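Long-range contacts in DNA topoisomerase 2-associated protein PAT1 (Saccharomyces cerevisiae, PDB 5LMG), which activates mRNA decapping and represses translation, its C-terminal domain binding directly to the Dcp2 decapping enzyme and the Xrn1 5'-3' mRNA exonuclease: residues 42-47 with 91-96; 95-100 with 126-131; 104-109 with 162-167; 136-141 with 198-203. The protein carries 2 engineered substitutions. All coordinates share one frame; numbering follows the deposited sequence.

The four contacts run from the N-terminal edge of this helical domain toward its middle: contact 1 lies about 24 Å and contact 4 about 8 Å from the centre of the chain, measured centre to centre. Contacts 1 and 2 share Pro95 and Phe96 on helix 95-99, and a hydrogen bond between Ser45 OG and Ser98 OG (2.7 Å) ties them together. Contact 3 continues the same apolar core, with Leu100 CD1 of contact 2 only 3.6 Å from Met109 CE. Helix 151-174 then leads on to contact 4, where Leu165 CD1 meets Ile202 CG2 at 4.2 Å. Contacts 1 and 4 do not touch, their centres being about 19 Å apart.

Contact 1: residues 42-47 with 91-96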
loop_
_atom_site.group_PDB
_atom_site.type_symbol
_atom_site.label_atom_id
_atom_site.label_comp_id
_atom_site.label_asym_id
_atom_site.label_seq_id
_atom_site.Cartn_x
_atom_site.Cartn_y
_atom_site.Cartn_z
ATOM N N LEU A 42 -4.753 -23.385 -0.438
ATOM C CA LEU A 42 -6.058 -23.516 0.223
ATOM C C LEU A 42 -6.135 -24.769 1.100
ATOM O O LEU A 42 -6.879 -24.786 2.082
ATOM C CB LEU A 42 -7.184 -23.560 -0.824
ATOM C CG LEU A 42 -8.153 -22.381 -0.847
ATOM C CD1 LEU A 42 -8.942 -22.363 -2.138
ATOM C CD2 LEU A 42 -9.102 -22.417 0.336
ATOM N N ASN A 43 -5.382 -25.821 0.727
ATOM C CA ASN A 43 -5.328 -27.099 1.441
ATOM C C ASN A 43 -4.574 -26.979 2.775
ATOM O O ASN A 43 -4.822 -27.767 3.691
ATOM C CB ASN A 43 -4.744 -28.192 0.543
ATOM C CG ASN A 43 -5.510 -28.361 -0.751
ATOM O OD1 ASN A 43 -5.354 -27.586 -1.707
ATOM N ND2 ASN A 43 -6.390 -29.350 -0.794
ATOM N N LYS A 44 -3.699 -25.954 2.893
ATOM C CA LYS A 44 -2.932 -25.624 4.101
ATOM C C LYS A 44 -3.823 -24.967 5.185
ATOM O O LYS A 44 -3.327 -24.611 6.256
ATOM C CB LYS A 44 -1.744 -24.711 3.746
ATOM C CG LYS A 44 -0.460 -25.473 3.446
ATOM C CD LYS A 44 0.771 -24.583 3.599
ATOM C CE LYS A 44 2.047 -25.385 3.675
ATOM N NZ LYS A 44 3.196 -24.553 4.123
ATOM N N SER A 45 -5.134 -24.818 4.896
ATOM C CA SER A 45 -6.144 -24.230 5.779
ATOM C C SER A 45 -7.412 -25.092 5.935
ATOM O O SER A 45 -8.286 -24.743 6.736
ATOM C CB SER A 45 -6.511 -22.827 5.311
ATOM O OG SER A 45 -7.075 -22.860 4.012
ATOM N N GLY A 46 -7.489 -26.203 5.193
ATOM C CA GLY A 46 -8.610 -27.135 5.257
ATOM C C GLY A 46 -9.307 -27.459 3.949
ATOM O O GLY A 46 -10.200 -28.312 3.929
ATOM N N GLY A 47 -8.918 -26.781 2.870
ATOM C CA GLY A 47 -9.498 -26.982 1.545
ATOM C C GLY A 47 -10.533 -25.947 1.145
ATOM O O GLY A 47 -11.075 -25.241 2.002
ATOM N N TYR A 91 -4.177 -25.160 11.703
ATOM C CA TYR A 91 -3.728 -25.244 10.310
ATOM C C TYR A 91 -2.455 -24.437 10.037
ATOM O O TYR A 91 -2.173 -23.470 10.752
ATOM C CB TYR A 91 -4.856 -24.788 9.364
ATOM C CG TYR A 91 -6.165 -25.533 9.533
ATOM C CD1 TYR A 91 -7.143 -25.075 10.410
ATOM C CD2 TYR A 91 -6.441 -26.675 8.786
ATOM C CE1 TYR A 91 -8.358 -25.746 10.557
ATOM C CE2 TYR A 91 -7.657 -27.348 8.916
ATOM C CZ TYR A 91 -8.612 -26.881 9.805
ATOM O OH TYR A 91 -9.812 -27.543 9.938
ATOM N N ASP A 92 -1.706 -24.828 8.976
ATOM C CA ASP A 92 -0.479 -24.157 8.518
ATOM C C ASP A 92 -0.753 -22.693 8.126
ATOM O O ASP A 92 0.071 -21.818 8.402
ATOM C CB ASP A 92 0.160 -24.928 7.352
ATOM C CG ASP A 92 0.738 -26.278 7.750
ATOM O OD1 ASP A 92 1.770 -26.296 8.463
ATOM O OD2 ASP A 92 0.177 -27.314 7.326
ATOM N N VAL A 93 -1.925 -22.441 7.504
ATOM C CA VAL A 93 -2.428 -21.121 7.117
ATOM C C VAL A 93 -3.787 -20.970 7.824
ATOM O O VAL A 93 -4.680 -21.800 7.630
ATOM C CB VAL A 93 -2.532 -20.932 5.574
ATOM C CG1 VAL A 93 -3.197 -19.602 5.223
ATOM C CG2 VAL A 93 -1.161 -21.032 4.910
ATOM N N ASN A 94 -3.913 -19.943 8.686
ATOM C CA ASN A 94 -5.125 -19.671 9.470
ATOM C C ASN A 94 -6.404 -19.590 8.587
ATOM O O ASN A 94 -6.363 -18.946 7.530
ATOM C CB ASN A 94 -4.922 -18.399 10.312
ATOM C CG ASN A 94 -6.083 -18.043 11.199
ATOM O OD1 ASN A 94 -6.995 -17.324 10.795
ATOM N ND2 ASN A 94 -6.064 -18.512 12.438
ATOM N N PRO A 95 -7.531 -20.247 8.979
ATOM C CA PRO A 95 -8.752 -20.195 8.142
ATOM C C PRO A 95 -9.256 -18.790 7.785
ATOM O O PRO A 95 -9.824 -18.621 6.705
ATOM C CB PRO A 95 -9.781 -20.986 8.955
ATOM C CG PRO A 95 -8.959 -21.902 9.808
ATOM C CD PRO A 95 -7.748 -21.086 10.175
ATOM N N PHE A 96 -9.028 -17.784 8.667
ATOM C CA PHE A 96 -9.422 -16.399 8.397
ATOM C C PHE A 96 -8.630 -15.830 7.206
ATOM O O PHE A 96 -9.217 -15.162 6.357
ATOM C CB PHE A 96 -9.288 -15.504 9.642
ATOM C CG PHE A 96 -9.637 -14.057 9.391
ATOM C CD1 PHE A 96 -10.966 -13.645 9.327
ATOM C CD2 PHE A 96 -8.640 -13.106 9.201
ATOM C CE1 PHE A 96 -11.291 -12.311 9.079
ATOM C CE2 PHE A 96 -8.964 -11.769 8.957
ATOM C CZ PHE A 96 -10.289 -11.380 8.901
#
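Tyr91 lays one face of its ring over the carbonyl of Ser45, where the loop leading into helix 48-70 meets the turn that starts helix 95-99. Each segment holds a helix N-cap, Gly47 closing the first and Asn94 preceding Pro95 in the second, and the contact joins these two helix starts near the edge of a largely helical domain.

One hydrogen bond spans the two backbones: Val93 N donates to Lys44 O at 2.9 Å. Within the loop, Leu42 O is gripped from opposite faces by Gly47 N and by Ser45 OG, the hydroxyl lying 2.7 Å from Leu42 O. This fixes the curl that presents the Ser45 carbonyl to the tyrosine.

The remaining interactions are packing. Ser45 O sits 3.3 Å above the Tyr91 ring plane, over its centre, and this buried oxygen has no hydrogen-bonding partner in the model. An alanine in place of Tyr91 would remove the ring and would probably leave that side of Ser45 O uncovered. Gly46 follows with a positive phi of 126°, a conformation that calls for glycine; a CB would also press on Tyr91 CE2. Lys44 runs extended across Asp92, its CD 3.8 Å from Asp92 CB. Their charged ends stay apart, Lys44 NZ being 4.9 Å from Asp92 OD1, which may still give a mild attraction.

Beyond the tyrosine, Asn94 caps its helix by accepting Phe96 N on OD1 at 3.0 Å, while its ND2 donates to His85 O.

Contact 2: residues 95-100 with 126-131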
loop_
_atom_site.group_PDB
_atom_site.type_symbol
_atom_site.label_atom_id
_atom_site.label_comp_id
_atom_site.label_asym_id
_atom_site.label_seq_id
_atom_site.Cartn_x
_atom_site.Cartn_y
_atom_site.Cartn_z
ATOM N N PRO A 95 -7.531 -20.247 8.979
ATOM C CA PRO A 95 -8.752 -20.195 8.142
ATOM C C PRO A 95 -9.256 -18.790 7.785
ATOM O O PRO A 95 -9.824 -18.621 6.705
ATOM C CB PRO A 95 -9.781 -20.986 8.955
ATOM C CG PRO A 95 -8.959 -21.902 9.808
ATOM C CD PRO A 95 -7.748 -21.086 10.175
ATOM N N PHE A 96 -9.028 -17.784 8.667
ATOM C CA PHE A 96 -9.422 -16.399 8.397
ATOM C C PHE A 96 -8.630 -15.830 7.206
ATOM O O PHE A 96 -9.217 -15.162 6.357
ATOM C CB PHE A 96 -9.288 -15.504 9.642
ATOM C CG PHE A 96 -9.637 -14.057 9.391
ATOM C CD1 PHE A 96 -10.966 -13.645 9.327
ATOM C CD2 PHE A 96 -8.640 -13.106 9.201
ATOM C CE1 PHE A 96 -11.291 -12.311 9.079
ATOM C CE2 PHE A 96 -8.964 -11.769 8.957
ATOM C CZ PHE A 96 -10.289 -11.380 8.901
ATOM N N ILE A 97 -7.307 -16.109 7.154
ATOM C CA ILE A 97 -6.399 -15.684 6.085
ATOM C C ILE A 97 -6.865 -16.263 4.744
ATOM O O ILE A 97 -6.908 -15.532 3.757
ATOM C CB ILE A 97 -4.902 -15.995 6.423
ATOM C CG1 ILE A 97 -4.405 -15.179 7.648
ATOM C CG2 ILE A 97 -3.952 -15.840 5.213
ATOM C CD1 ILE A 97 -4.241 -13.622 7.452
ATOM N N SER A 98 -7.257 -17.547 4.723
ATOM C CA SER A 98 -7.769 -18.192 3.505
ATOM C C SER A 98 -9.121 -17.638 3.050
ATOM O O SER A 98 -9.343 -17.537 1.840
ATOM C CB SER A 98 -7.826 -19.702 3.672
ATOM O OG SER A 98 -6.534 -20.238 3.441
ATOM N N MET A 99 -9.998 -17.226 4.008
ATOM C CA MET A 99 -11.311 -16.625 3.718
ATOM C C MET A 99 -11.147 -15.319 2.923
ATOM O O MET A 99 -12.003 -14.980 2.100
ATOM C CB MET A 99 -12.122 -16.391 5.008
ATOM C CG MET A 99 -12.802 -17.655 5.521
ATOM S SD MET A 99 -14.141 -17.392 6.733
ATOM C CE MET A 99 -13.194 -17.148 8.210
ATOM N N LEU A 100 -10.009 -14.636 3.138
ATOM C CA LEU A 100 -9.616 -13.391 2.488
ATOM C C LEU A 100 -9.171 -13.596 1.023
ATOM O O LEU A 100 -8.971 -12.615 0.316
ATOM C CB LEU A 100 -8.526 -12.687 3.321
ATOM C CG LEU A 100 -8.962 -11.559 4.272
ATOM C CD1 LEU A 100 -9.897 -12.054 5.344
ATOM C CD2 LEU A 100 -7.756 -10.943 4.960
ATOM N N GLN A 126 -3.393 -8.135 13.819
ATOM C CA GLN A 126 -2.234 -8.933 14.250
ATOM C C GLN A 126 -2.107 -10.186 13.374
ATOM O O GLN A 126 -1.014 -10.469 12.896
ATOM C CB GLN A 126 -2.341 -9.341 15.733
ATOM C CG GLN A 126 -2.046 -8.207 16.716
ATOM C CD GLN A 126 -2.224 -8.599 18.168
ATOM O OE1 GLN A 126 -3.192 -9.262 18.561
ATOM N NE2 GLN A 126 -1.343 -8.107 19.019
ATOM N N LYS A 127 -3.231 -10.903 13.133
ATOM C CA LYS A 127 -3.272 -12.100 12.290
ATOM C C LYS A 127 -2.819 -11.776 10.854
ATOM O O LYS A 127 -1.935 -12.461 10.336
ATOM C CB LYS A 127 -4.691 -12.717 12.279
ATOM C CG LYS A 127 -4.773 -14.122 11.673
ATOM C CD LYS A 127 -4.506 -15.203 12.709
ATOM C CE LYS A 127 -3.150 -15.837 12.561
ATOM N NZ LYS A 127 -2.826 -16.671 13.740
ATOM N N ILE A 128 -3.412 -10.726 10.239
ATOM C CA ILE A 128 -3.109 -10.256 8.880
ATOM C C ILE A 128 -1.604 -9.964 8.730
ATOM O O ILE A 128 -0.981 -10.509 7.820
ATOM C CB ILE A 128 -4.008 -9.048 8.453
ATOM C CG1 ILE A 128 -5.501 -9.465 8.315
ATOM C CG2 ILE A 128 -3.484 -8.381 7.154
ATOM C CD1 ILE A 128 -6.506 -8.289 8.132
ATOM N N PHE A 129 -1.022 -9.155 9.644
ATOM C CA PHE A 129 0.401 -8.806 9.595
ATOM C C PHE A 129 1.336 -10.000 9.881
ATOM O O PHE A 129 2.390 -10.097 9.254
ATOM C CB PHE A 129 0.718 -7.597 10.492
ATOM C CG PHE A 129 0.244 -6.291 9.901
ATOM C CD1 PHE A 129 0.895 -5.723 8.810
ATOM C CD2 PHE A 129 -0.862 -5.633 10.423
ATOM C CE1 PHE A 129 0.437 -4.532 8.244
ATOM C CE2 PHE A 129 -1.320 -4.442 9.858
ATOM C CZ PHE A 129 -0.666 -3.900 8.775
ATOM N N ASN A 130 0.925 -10.927 10.764
ATOM C CA ASN A 130 1.692 -12.129 11.124
ATOM C C ASN A 130 1.803 -13.117 9.956
ATOM O O ASN A 130 2.839 -13.762 9.797
ATOM C CB ASN A 130 1.051 -12.828 12.340
ATOM C CG ASN A 130 1.857 -13.969 12.908
ATOM O OD1 ASN A 130 2.920 -13.774 13.500
ATOM N ND2 ASN A 130 1.352 -15.187 12.758
ATOM N N GLU A 131 0.730 -13.240 9.149
ATOM C CA GLU A 131 0.659 -14.175 8.025
ATOM C C GLU A 131 0.557 -13.443 6.670
ATOM O O GLU A 131 0.041 -14.017 5.709
ATOM C CB GLU A 131 -0.548 -15.122 8.218
ATOM C CG GLU A 131 -0.512 -15.942 9.495
ATOM C CD GLU A 131 -0.341 -17.430 9.274
ATOM O OE1 GLU A 131 -1.348 -18.167 9.383
ATOM O OE2 GLU A 131 0.802 -17.861 8.994
#
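Ile97 and Ile128, their CA atoms 6.9 Å apart, mark where helix segments 95-99 and 126-130 come together, the axes 10.3 Å apart and the crossing angle -80°. Ile97 has the most surface buried by the contact. Its CG1 lies anti to the carbonyl carbon (chi1 -65°) and meets Glu131 CB at 3.9 Å; beyond it, Ile97 CD1 rests against the backbone of the second helix, 3.8 Å from Ile128 CA and 3.9 Å from Lys127 O. An alanine here would remove CG1, CG2 and CD1, and would probably open a gap between helix 95-99 and Ile128 CA and Glu131 CB.

The contact joins two helices of the helical PAT1-family domain, which is grouped with the TPR-like families. Ile128 CG1 is the second meeting point. The Phe96 ring offers it an edge, CE2 approaching Ile128 CG1 to 4.2 Å near the ring plane, and Leu100 CD2 comes within 4.3 Å of Ile128 CG1. Leu100 also places its other methyl, CD1, over one face of the Phe96 ring, offset toward the rim. The Glu131 carboxylate reaches to the start of helix 95-99, OE1 accepting a hydrogen bond from Asn94 N.

Contact 3: residues 104-109 with 162-167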
loop_
_atom_site.group_PDB
_atom_site.type_symbol
_atom_site.label_atom_id
_atom_site.label_comp_id
_atom_site.label_asym_id
_atom_site.label_seq_id
_atom_site.Cartn_x
_atom_site.Cartn_y
_atom_site.Cartn_z
ATOM N N LYS A 104 -16.179 -12.738 -1.502
ATOM C CA LYS A 104 -17.227 -12.844 -0.484
ATOM C C LYS A 104 -16.660 -12.620 0.940
ATOM O O LYS A 104 -17.248 -11.863 1.709
ATOM C CB LYS A 104 -17.981 -14.175 -0.615
ATOM C CG LYS A 104 -19.469 -14.006 -0.406
ATOM C CD LYS A 104 -20.227 -15.307 -0.552
ATOM C CE LYS A 104 -21.603 -15.187 0.049
ATOM N NZ LYS A 104 -22.410 -16.409 -0.193
ATOM N N GLY A 105 -15.497 -13.209 1.236
ATOM C CA GLY A 105 -14.792 -13.013 2.505
ATOM C C GLY A 105 -14.399 -11.556 2.704
ATOM O O GLY A 105 -14.704 -10.964 3.739
ATOM N N ILE A 106 -13.814 -10.936 1.665
ATOM C CA ILE A 106 -13.404 -9.522 1.660
ATOM C C ILE A 106 -14.605 -8.566 1.857
ATOM O O ILE A 106 -14.546 -7.672 2.708
ATOM C CB ILE A 106 -12.577 -9.179 0.368
ATOM C CG1 ILE A 106 -11.243 -9.974 0.323
ATOM C CG2 ILE A 106 -12.317 -7.643 0.232
ATOM C CD1 ILE A 106 -10.584 -10.022 -1.065
ATOM N N LYS A 107 -15.694 -8.777 1.091
ATOM C CA LYS A 107 -16.863 -7.896 1.102
ATOM C C LYS A 107 -17.628 -7.837 2.451
ATOM O O LYS A 107 -18.189 -6.789 2.748
ATOM C CB LYS A 107 -17.796 -8.208 -0.071
ATOM C CG LYS A 107 -17.292 -7.552 -1.364
ATOM C CD LYS A 107 -17.548 -8.406 -2.593
ATOM C CE LYS A 107 -18.628 -7.816 -3.459
ATOM N NZ LYS A 107 -18.965 -8.698 -4.609
ATOM N N ILE A 108 -17.587 -8.899 3.280
ATOM C CA ILE A 108 -18.275 -8.923 4.586
ATOM C C ILE A 108 -17.464 -8.227 5.719
ATOM O O ILE A 108 -18.030 -7.941 6.778
ATOM C CB ILE A 108 -18.703 -10.376 4.968
ATOM C CG1 ILE A 108 -19.757 -10.423 6.108
ATOM C CG2 ILE A 108 -17.519 -11.285 5.279
ATOM C CD1 ILE A 108 -21.139 -10.589 5.655
ATOM N N MET A 109 -16.153 -7.960 5.492
ATOM C CA MET A 109 -15.237 -7.371 6.477
ATOM C C MET A 109 -15.730 -6.058 7.130
ATOM O O MET A 109 -15.670 -6.008 8.357
ATOM C CB MET A 109 -13.828 -7.200 5.902
ATOM C CG MET A 109 -12.731 -7.533 6.899
ATOM S SD MET A 109 -12.936 -9.111 7.770
ATOM C CE MET A 109 -12.805 -10.229 6.461
ATOM N N MET A 162 -9.525 -1.305 -1.703
ATOM C CA MET A 162 -10.658 -0.436 -1.398
ATOM C C MET A 162 -11.323 -0.747 -0.039
ATOM O O MET A 162 -11.607 0.177 0.722
ATOM C CB MET A 162 -11.682 -0.505 -2.549
ATOM C CG MET A 162 -12.843 0.441 -2.401
ATOM S SD MET A 162 -14.194 0.062 -3.540
ATOM C CE MET A 162 -14.948 -1.323 -2.725
ATOM N N ILE A 163 -11.576 -2.032 0.251
ATOM C CA ILE A 163 -12.274 -2.446 1.466
ATOM C C ILE A 163 -11.341 -2.606 2.674
ATOM O O ILE A 163 -11.531 -1.897 3.663
ATOM C CB ILE A 163 -13.137 -3.713 1.199
ATOM C CG1 ILE A 163 -14.336 -3.356 0.282
ATOM C CG2 ILE A 163 -13.594 -4.383 2.517
ATOM C CD1 ILE A 163 -15.212 -4.535 -0.214
ATOM N N ILE A 164 -10.370 -3.546 2.605
ATOM C CA ILE A 164 -9.474 -3.890 3.707
ATOM C C ILE A 164 -8.603 -2.713 4.197
ATOM O O ILE A 164 -8.563 -2.461 5.411
ATOM C CB ILE A 164 -8.617 -5.149 3.385
ATOM C CG1 ILE A 164 -9.485 -6.336 2.839
ATOM C CG2 ILE A 164 -7.734 -5.575 4.565
ATOM C CD1 ILE A 164 -10.678 -6.889 3.734
ATOM N N LEU A 165 -7.928 -1.999 3.283
ATOM C CA LEU A 165 -7.046 -0.911 3.703
ATOM C C LEU A 165 -7.787 0.265 4.342
ATOM O O LEU A 165 -7.277 0.809 5.313
ATOM C CB LEU A 165 -6.117 -0.470 2.576
ATOM C CG LEU A 165 -4.710 -1.110 2.608
ATOM C CD1 LEU A 165 -4.751 -2.647 2.539
ATOM C CD2 LEU A 165 -3.869 -0.568 1.520
ATOM N N LYS A 166 -9.011 0.589 3.872
ATOM C CA LYS A 166 -9.879 1.633 4.435
ATOM C C LYS A 166 -10.241 1.293 5.906
ATOM O O LYS A 166 -10.266 2.184 6.750
ATOM C CB LYS A 166 -11.161 1.760 3.583
ATOM C CG LYS A 166 -11.956 3.052 3.773
ATOM C CD LYS A 166 -13.385 2.919 3.229
ATOM C CE LYS A 166 -13.483 2.928 1.718
ATOM N NZ LYS A 166 -14.723 2.257 1.248
ATOM N N ILE A 167 -10.498 0.002 6.197
ATOM C CA ILE A 167 -10.806 -0.518 7.536
ATOM C C ILE A 167 -9.575 -0.372 8.465
ATOM O O ILE A 167 -9.715 0.088 9.592
ATOM C CB ILE A 167 -11.297 -1.997 7.449
ATOM C CG1 ILE A 167 -12.706 -2.098 6.834
ATOM C CG2 ILE A 167 -11.238 -2.709 8.809
ATOM C CD1 ILE A 167 -13.068 -3.513 6.345
#
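Ile163 and Met109 are the two residues most deeply involved where helix 103-114 packs on helix 151-174. This is helix-helix packing inside the PAT1-family helical domain: the two short segments run broadly the same way, with 38° between their directions and 8.9 Å between their axes, and the interface is apolar.

Ile163 points at the other helix and uses both of its branches. CG2, anti to the backbone N, faces the backbone and comes within 3.4 Å of Ile106 O. That carbonyl has no regular helical donor four residues on, because Pro110 lacks an N-H; Met109 N donates to Ile106 O instead, at 3.2 Å. Ile163 also lies against Pro110 itself, as does Ile167.

Met109 fills the next space along with its CB and CG. The CB atom meets Ile167 CD1 at 3.8 Å, these two side chains crossing at about a right angle, and Met109 CG lies 3.8 Å from Ile164 CD1. A bend at chi2 (49°) then turns SD away from helix 151-174 and toward the Phe96 ring.

Ile106 completes the group. Its CG2 lies 3.9 Å from Ile164 CD1, so the tip of Ile164 is wedged between Ile106 and Met109. Elsewhere helix 103-114 packs on helix 48-70 through Ile108, which touches Tyr59 and Ile62, while helix 151-174 sends Leu165 to helix 201-216. At the exposed border of the contact, Lys107 lays its CG against Ile163 CD1 at 3.8 Å.

Contact 4: residues 136-141 with 198-203; sequences QIIILS and TTSKIG
Ser141 points from helix 136-141 at Ser200, the N-cap of helix 201-216, and its side chain can be followed in two steps. CB packs against Ser200 OG at 3.8 Å and lies near Ile202 CG1. From there chi1 of 60° sets OG between the backbone N and the carbonyl carbon, where it donates back to its own helix, Ser141 OG lying 2.7 Å from Ile137 O. The same Ser141 OG accepts from Ser200 OG, also at 2.7 Å. Ser200 OG in turn caps its helix by accepting from Gly203 N at 3.0 Å, nearly straight at 170°.

Beside this polar centre lies apolar packing: Ile138 CD1 approaches Ile202 CG2 to 3.9 Å, and Ile137 crosses Ile202 at about a right angle. The Ile138 CD1 methyl also lies against the backbone, 3.4 Å from Gly203 N. On the backbone side, a water donates to both Ser141 O (3.0 Å) and Thr199 O (2.8 Å), while Ser200 CA makes a CH...O contact with Ser141 O.

The hydrogen bonds thus run one way, from the first turn of helix 201-216 through two buried hydroxyls to Ile137 O, a directed chain that gives each hydroxyl one donor and one acceptor partner and would hold their rotation.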
loop_
_atom_site.group_PDB
_atom_site.type_symbol
_atom_site.label_atom_id
_atom_site.label_comp_id
_atom_site.label_asym_id
_atom_site.label_seq_id
_atom_site.Cartn_x
_atom_site.Cartn_y
_atom_site.Cartn_z
ATOM N N GLN A 136 -3.063 -14.526 -0.090
ATOM C CA GLN A 136 -3.152 -14.708 -1.541
ATOM C C GLN A 136 -3.082 -13.403 -2.324
ATOM O O GLN A 136 -2.419 -13.365 -3.361
ATOM C CB GLN A 136 -4.396 -15.524 -1.923
ATOM C CG GLN A 136 -4.199 -16.416 -3.157
ATOM C CD GLN A 136 -3.004 -17.352 -3.082
ATOM O OE1 GLN A 136 -2.153 -17.368 -3.977
ATOM N NE2 GLN A 136 -2.907 -18.152 -2.023
ATOM N N ILE A 137 -3.693 -12.322 -1.788
ATOM C CA ILE A 137 -3.704 -10.996 -2.412
ATOM C C ILE A 137 -2.294 -10.386 -2.535
ATOM O O ILE A 137 -2.048 -9.622 -3.472
ATOM C CB ILE A 137 -4.721 -10.024 -1.744
ATOM C CG1 ILE A 137 -5.340 -9.076 -2.796
ATOM C CG2 ILE A 137 -4.150 -9.275 -0.525
ATOM C CD1 ILE A 137 -6.292 -9.778 -3.762
ATOM N N ILE A 138 -1.377 -10.754 -1.617
ATOM C CA ILE A 138 0.019 -10.311 -1.639
ATOM C C ILE A 138 0.724 -11.027 -2.788
ATOM O O ILE A 138 1.398 -10.377 -3.583
ATOM C CB ILE A 138 0.696 -10.550 -0.256
ATOM C CG1 ILE A 138 0.072 -9.636 0.842
ATOM C CG2 ILE A 138 2.231 -10.444 -0.332
ATOM C CD1 ILE A 138 0.346 -8.076 0.764
ATOM N N ILE A 139 0.530 -12.352 -2.897
ATOM C CA ILE A 139 1.118 -13.176 -3.961
ATOM C C ILE A 139 0.620 -12.690 -5.343
ATOM O O ILE A 139 1.433 -12.528 -6.246
ATOM C CB ILE A 139 0.909 -14.698 -3.676
ATOM C CG1 ILE A 139 1.691 -15.112 -2.395
ATOM C CG2 ILE A 139 1.338 -15.581 -4.871
ATOM C CD1 ILE A 139 1.051 -16.191 -1.557
ATOM N N LEU A 140 -0.682 -12.346 -5.465
ATOM C CA LEU A 140 -1.281 -11.840 -6.701
ATOM C C LEU A 140 -0.810 -10.453 -7.100
ATOM O O LEU A 140 -0.753 -10.163 -8.288
ATOM C CB LEU A 140 -2.827 -11.855 -6.624
ATOM C CG LEU A 140 -3.492 -13.236 -6.654
ATOM C CD1 LEU A 140 -5.007 -13.106 -6.513
ATOM C CD2 LEU A 140 -3.099 -14.030 -7.917
ATOM N N SER A 141 -0.568 -9.575 -6.123
ATOM C CA SER A 141 -0.150 -8.192 -6.367
ATOM C C SER A 141 1.380 -8.002 -6.422
ATOM O O SER A 141 1.842 -6.881 -6.646
ATOM C CB SER A 141 -0.790 -7.244 -5.352
ATOM O OG SER A 141 -0.399 -7.592 -4.035
ATOM N N THR A 198 7.373 -5.401 -0.217
ATOM C CA THR A 198 7.498 -4.151 -0.978
ATOM C C THR A 198 7.382 -4.335 -2.512
ATOM O O THR A 198 7.268 -3.335 -3.217
ATOM C CB THR A 198 8.770 -3.395 -0.595
ATOM O OG1 THR A 198 9.906 -4.079 -1.109
ATOM C CG2 THR A 198 8.871 -3.112 0.913
ATOM N N THR A 199 7.421 -5.590 -3.021
ATOM C CA THR A 199 7.235 -5.887 -4.461
ATOM C C THR A 199 5.715 -5.964 -4.777
ATOM O O THR A 199 5.313 -6.071 -5.940
ATOM C CB THR A 199 7.984 -7.159 -4.912
ATOM O OG1 THR A 199 7.342 -8.318 -4.390
ATOM C CG2 THR A 199 9.487 -7.139 -4.593
ATOM N N SER A 200 4.885 -5.895 -3.724
ATOM C CA SER A 200 3.428 -5.941 -3.802
ATOM C C SER A 200 2.824 -4.570 -3.505
ATOM O O SER A 200 3.204 -3.927 -2.523
ATOM C CB SER A 200 2.889 -7.001 -2.839
ATOM O OG SER A 200 1.579 -6.740 -2.366
ATOM N N LYS A 201 1.850 -4.146 -4.335
ATOM C CA LYS A 201 1.132 -2.886 -4.154
ATOM C C LYS A 201 0.424 -2.838 -2.774
ATOM O O LYS A 201 0.539 -1.835 -2.079
ATOM C CB LYS A 201 0.151 -2.628 -5.308
ATOM C CG LYS A 201 -0.486 -1.242 -5.282
ATOM C CD LYS A 201 -1.480 -1.069 -6.415
ATOM C CE LYS A 201 -1.732 0.381 -6.724
ATOM N NZ LYS A 201 -2.611 0.545 -7.909
ATOM N N ILE A 202 -0.245 -3.939 -2.375
ATOM C CA ILE A 202 -0.940 -4.093 -1.080
ATOM C C ILE A 202 0.068 -4.060 0.072
ATOM O O ILE A 202 -0.151 -3.348 1.051
ATOM C CB ILE A 202 -1.852 -5.365 -1.030
ATOM C CG1 ILE A 202 -2.868 -5.427 -2.217
ATOM C CG2 ILE A 202 -2.563 -5.528 0.344
ATOM C CD1 ILE A 202 -3.870 -4.216 -2.366
ATOM N N GLY A 203 1.146 -4.838 -0.063
ATOM C CA GLY A 203 2.229 -4.908 0.914
ATOM C C GLY A 203 2.825 -3.546 1.187
ATOM O O GLY A 203 2.884 -3.123 2.346
HETATM O O HOH W 1 3.776 -4.981 -7.961
#